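Local coordinates for hypothetical protein TT1380 (Thermus thermophilus, PDB 1IUJ) that is of unproven function but belongs to the antibiotic biosynthesis monooxygenase family, binds zinc in the crystal, and may act as a monooxygenase, at residues Met5-Val10 and Pro49-Thr54. Numbering follows the deposited sequence.
Sequences MNRIPV and PYVVMT
Val52 O is held twice by the strand opposite. Asn6 N donates an in-plane bond of 2.9 Å to a lone pair of Val52 O, nearly straight at 169° at the hydrogen, and the CA-H of Met5 adds a second, weaker contact (Met5 CA to Val52 O, 3.4 Å). Asn6 O, bonded by Val52 N and touched by the CA-H of Val51, and Tyr50 O, bonded by Ile8 N and touched by that of Arg7, repeat the pattern, as expected of regular antiparallel pairing; the strands run nearly antiparallel. Regularity fades at Ile8 O, whose two donors, Tyr50 N and Val10 N, both make weak bonds; the latter closes an inverse gamma turn centred on Pro9. Water 1 donates to Val10 O (2.7 Å) and weakly accepts from Tyr50 N, bridging the segments beyond the ladder.

On one face, Arg7 bends at chi3 (59°), laying its guanidinium over Pro49, so that Pro49 CG lies 3.5 Å from Arg7 NH2 on one face of the planar group. Arg7 NH1 forms a salt bridge with Glu93 of the second subunit. Farther along, Met5 CB meets Val51 CG1 (3.8 Å), and the extended Met5 side chain brings its CE to 4.0 Å from Met53 SD.

On the other face, Ile8 CD1 crosses obliquely against Val52 CG2, while Val10 CG1, in its crowded rotamer (chi1 61°), presses on Tyr50 CD1 at 3.3 Å. The Asn6 side chain lies about 4 Å from a bound zinc ion.

These are the two central strands of a ferredoxin-like sheet, flanked by 35-43 and 91-100: helix 15-29 packs on Ile8, Tyr50 and Val52, whereas Met5, Arg7, Val51 and Met53 face the second subunit, consistent with a dimeric alpha/beta barrel.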
ATOM      1  N   MET B   5      -0.575   5.065   4.184  1.00 10.83           N
ATOM      2  CA  MET B   5      -1.760   4.395   3.655  1.00 10.43           C
ATOM      3  C   MET B   5      -2.940   4.791   4.516  1.00 10.97           C
ATOM      4  O   MET B   5      -2.990   4.478   5.699  1.00 11.58           O
ATOM      5  CB  MET B   5      -1.576   2.877   3.646  1.00 12.04           C
ATOM      6  CG  MET B   5      -0.476   2.442   2.738  1.00 13.88           C
ATOM      7  SD  MET B   5      -0.515   0.659   2.551  1.00 17.75           S
ATOM      8  CE  MET B   5       0.947   0.511   1.665  1.00 21.01           C
ATOM      9  N   ASN B   6      -3.889   5.512   3.919  1.00 11.70           N
ATOM     10  CA  ASN B   6      -5.062   5.959   4.652  1.00 11.71           C
ATOM     11  C   ASN B   6      -6.176   5.039   4.248  1.00 12.89           C
ATOM     12  O   ASN B   6      -6.594   5.052   3.073  1.00 13.56           O
ATOM     13  CB  ASN B   6      -5.371   7.388   4.262  1.00 11.53           C
ATOM     14  CG  ASN B   6      -6.249   8.121   5.288  1.00 12.99           C
ATOM     15  OD1 ASN B   6      -6.612   9.292   5.064  1.00 19.30           O
ATOM     16  ND2 ASN B   6      -6.581   7.475   6.387  1.00 14.67           N
ATOM     17  N   ARG B   7      -6.607   4.209   5.193  1.00 12.89           N
ATOM     18  CA  ARG B   7      -7.666   3.219   4.945  1.00 13.32           C
ATOM     19  C   ARG B   7      -9.011   3.845   5.269  1.00 14.16           C
ATOM     20  O   ARG B   7      -9.277   4.219   6.413  1.00 14.92           O
ATOM     21  CB  ARG B   7      -7.427   1.963   5.804  1.00 13.16           C
ATOM     22  CG  ARG B   7      -6.003   1.347   5.645  1.00 12.29           C
ATOM     23  CD  ARG B   7      -5.734   0.274   6.674  1.00 12.70           C
ATOM     24  NE  ARG B   7      -6.679  -0.839   6.617  1.00 16.38           N
ATOM     25  CZ  ARG B   7      -6.613  -1.821   5.715  1.00 16.01           C
ATOM     26  NH1 ARG B   7      -5.652  -1.836   4.797  1.00 16.18           N
ATOM     27  NH2 ARG B   7      -7.515  -2.794   5.736  1.00 18.56           N
ATOM     28  N   ILE B   8      -9.852   3.977   4.242  1.00 13.14           N
ATOM     29  CA  ILE B   8     -11.093   4.741   4.346  1.00 13.84           C
ATOM     30  C   ILE B   8     -12.236   3.802   4.003  1.00 14.15           C
ATOM     31  O   ILE B   8     -12.354   3.382   2.845  1.00 15.27           O
ATOM     32  CB  ILE B   8     -11.027   5.967   3.419  1.00 14.57           C
ATOM     33  CG1 ILE B   8      -9.858   6.885   3.858  1.00 15.02           C
ATOM     34  CG2 ILE B   8     -12.382   6.700   3.410  1.00 15.79           C
ATOM     35  CD1 ILE B   8      -9.433   7.868   2.812  1.00 19.69           C
ATOM     36  N   PRO B   9     -13.067   3.450   4.992  1.00 14.50           N
ATOM     37  CA  PRO B   9     -14.136   2.484   4.788  1.00 15.68           C
ATOM     38  C   PRO B   9     -15.365   3.165   4.211  1.00 15.83           C
ATOM     39  O   PRO B   9     -16.372   3.349   4.910  1.00 17.23           O
ATOM     40  CB  PRO B   9     -14.402   1.952   6.213  1.00 15.25           C
ATOM     41  CG  PRO B   9     -14.095   3.127   7.085  1.00 15.65           C
ATOM     42  CD  PRO B   9     -13.019   3.928   6.389  1.00 15.37           C
ATOM     43  N   VAL B  10     -15.285   3.507   2.936  1.00 16.65           N
ATOM     44  CA  VAL B  10     -16.435   4.104   2.225  1.00 16.95           C
ATOM     45  C   VAL B  10     -17.351   3.045   1.650  1.00 17.62           C
ATOM     46  O   VAL B  10     -16.893   2.079   1.017  1.00 18.79           O
ATOM     47  CB  VAL B  10     -15.982   5.127   1.151  1.00 16.43           C
ATOM     48  CG1 VAL B  10     -15.119   4.485   0.094  1.00 16.79           C
ATOM     49  CG2 VAL B  10     -17.176   5.832   0.503  1.00 17.21           C
ATOM     50  N   PRO B  49     -11.929  -1.528   2.935  1.00 16.24           N
ATOM     51  CA  PRO B  49     -11.685  -0.095   2.722  1.00 14.94           C
ATOM     52  C   PRO B  49     -10.892   0.243   1.450  1.00 14.52           C
ATOM     53  O   PRO B  49     -10.025  -0.513   1.012  1.00 15.66           O
ATOM     54  CB  PRO B  49     -10.881   0.286   3.964  1.00 14.48           C
ATOM     55  CG  PRO B  49     -10.085  -0.995   4.259  1.00 15.98           C
ATOM     56  CD  PRO B  49     -11.100  -2.063   4.036  1.00 17.06           C
ATOM     57  N   TYR B  50     -11.186   1.416   0.883  1.00 13.13           N
ATOM     58  CA  TYR B  50     -10.260   2.052  -0.068  1.00 12.51           C
ATOM     59  C   TYR B  50      -8.942   2.325   0.656  1.00 12.76           C
ATOM     60  O   TYR B  50      -8.941   2.501   1.881  1.00 12.90           O
ATOM     61  CB  TYR B  50     -10.848   3.404  -0.555  1.00 12.81           C
ATOM     62  CG  TYR B  50     -11.728   3.318  -1.793  1.00 12.11           C
ATOM     63  CD1 TYR B  50     -13.016   2.791  -1.725  1.00 15.98           C
ATOM     64  CD2 TYR B  50     -11.257   3.768  -3.021  1.00 14.01           C
ATOM     65  CE1 TYR B  50     -13.826   2.738  -2.881  1.00 13.71           C
ATOM     66  CE2 TYR B  50     -12.054   3.709  -4.186  1.00 14.80           C
ATOM     67  CZ  TYR B  50     -13.318   3.186  -4.088  1.00 13.53           C
ATOM     68  OH  TYR B  50     -14.089   3.108  -5.251  1.00 14.10           O
ATOM     69  N   VAL B  51      -7.855   2.347  -0.103  1.00 12.46           N
ATOM     70  CA  VAL B  51      -6.559   2.847   0.405  1.00 12.49           C
ATOM     71  C   VAL B  51      -6.049   4.004  -0.413  1.00 12.42           C
ATOM     72  O   VAL B  51      -5.889   3.908  -1.613  1.00 12.97           O
ATOM     73  CB  VAL B  51      -5.486   1.714   0.541  1.00 13.77           C
ATOM     74  CG1 VAL B  51      -4.131   2.292   0.925  1.00 13.88           C
ATOM     75  CG2 VAL B  51      -5.917   0.741   1.601  1.00 14.78           C
ATOM     76  N   VAL B  52      -5.757   5.122   0.257  1.00 12.45           N
ATOM     77  CA  VAL B  52      -5.078   6.222  -0.415  1.00 12.84           C
ATOM     78  C   VAL B  52      -3.619   6.068  -0.005  1.00 12.75           C
ATOM     79  O   VAL B  52      -3.262   6.195   1.193  1.00 13.04           O
ATOM     80  CB  VAL B  52      -5.600   7.579   0.012  1.00 12.63           C
ATOM     81  CG1 VAL B  52      -4.718   8.677  -0.600  1.00 13.30           C
ATOM     82  CG2 VAL B  52      -7.104   7.751  -0.310  1.00 15.27           C
ATOM     83  N   MET B  53      -2.776   5.820  -0.995  1.00 12.44           N
ATOM     84  CA  MET B  53      -1.374   5.529  -0.728  1.00 12.98           C
ATOM     85  C   MET B  53      -0.544   6.676  -1.252  1.00 13.26           C
ATOM     86  O   MET B  53      -0.658   7.048  -2.429  1.00 13.26           O
ATOM     87  CB  MET B  53      -0.940   4.255  -1.442  1.00 13.22           C
ATOM     88  CG  MET B  53       0.497   3.936  -1.147  1.00 16.73           C
ATOM     89  SD  MET B  53       0.908   2.365  -1.829  1.00 25.95           S
ATOM     90  CE  MET B  53       0.635   2.630  -3.549  1.00 26.88           C
ATOM     91  N   THR B  54       0.307   7.224  -0.403  1.00 12.98           N
ATOM     92  CA  THR B  54       1.075   8.392  -0.812  1.00 12.99           C
ATOM     93  C   THR B  54       2.527   8.185  -0.492  1.00 12.30           C
ATOM     94  O   THR B  54       2.863   7.696   0.599  1.00 12.85           O
ATOM     95  CB  THR B  54       0.548   9.632  -0.115  1.00 12.81           C
ATOM     96  OG1 THR B  54      -0.857   9.777  -0.381  1.00 13.10           O
ATOM     97  CG2 THR B  54       1.214  10.918  -0.724  1.00 13.10           C
TER
HETATM   98  O   HOH W   1     -14.419   0.918   1.165  1.00 26.97           O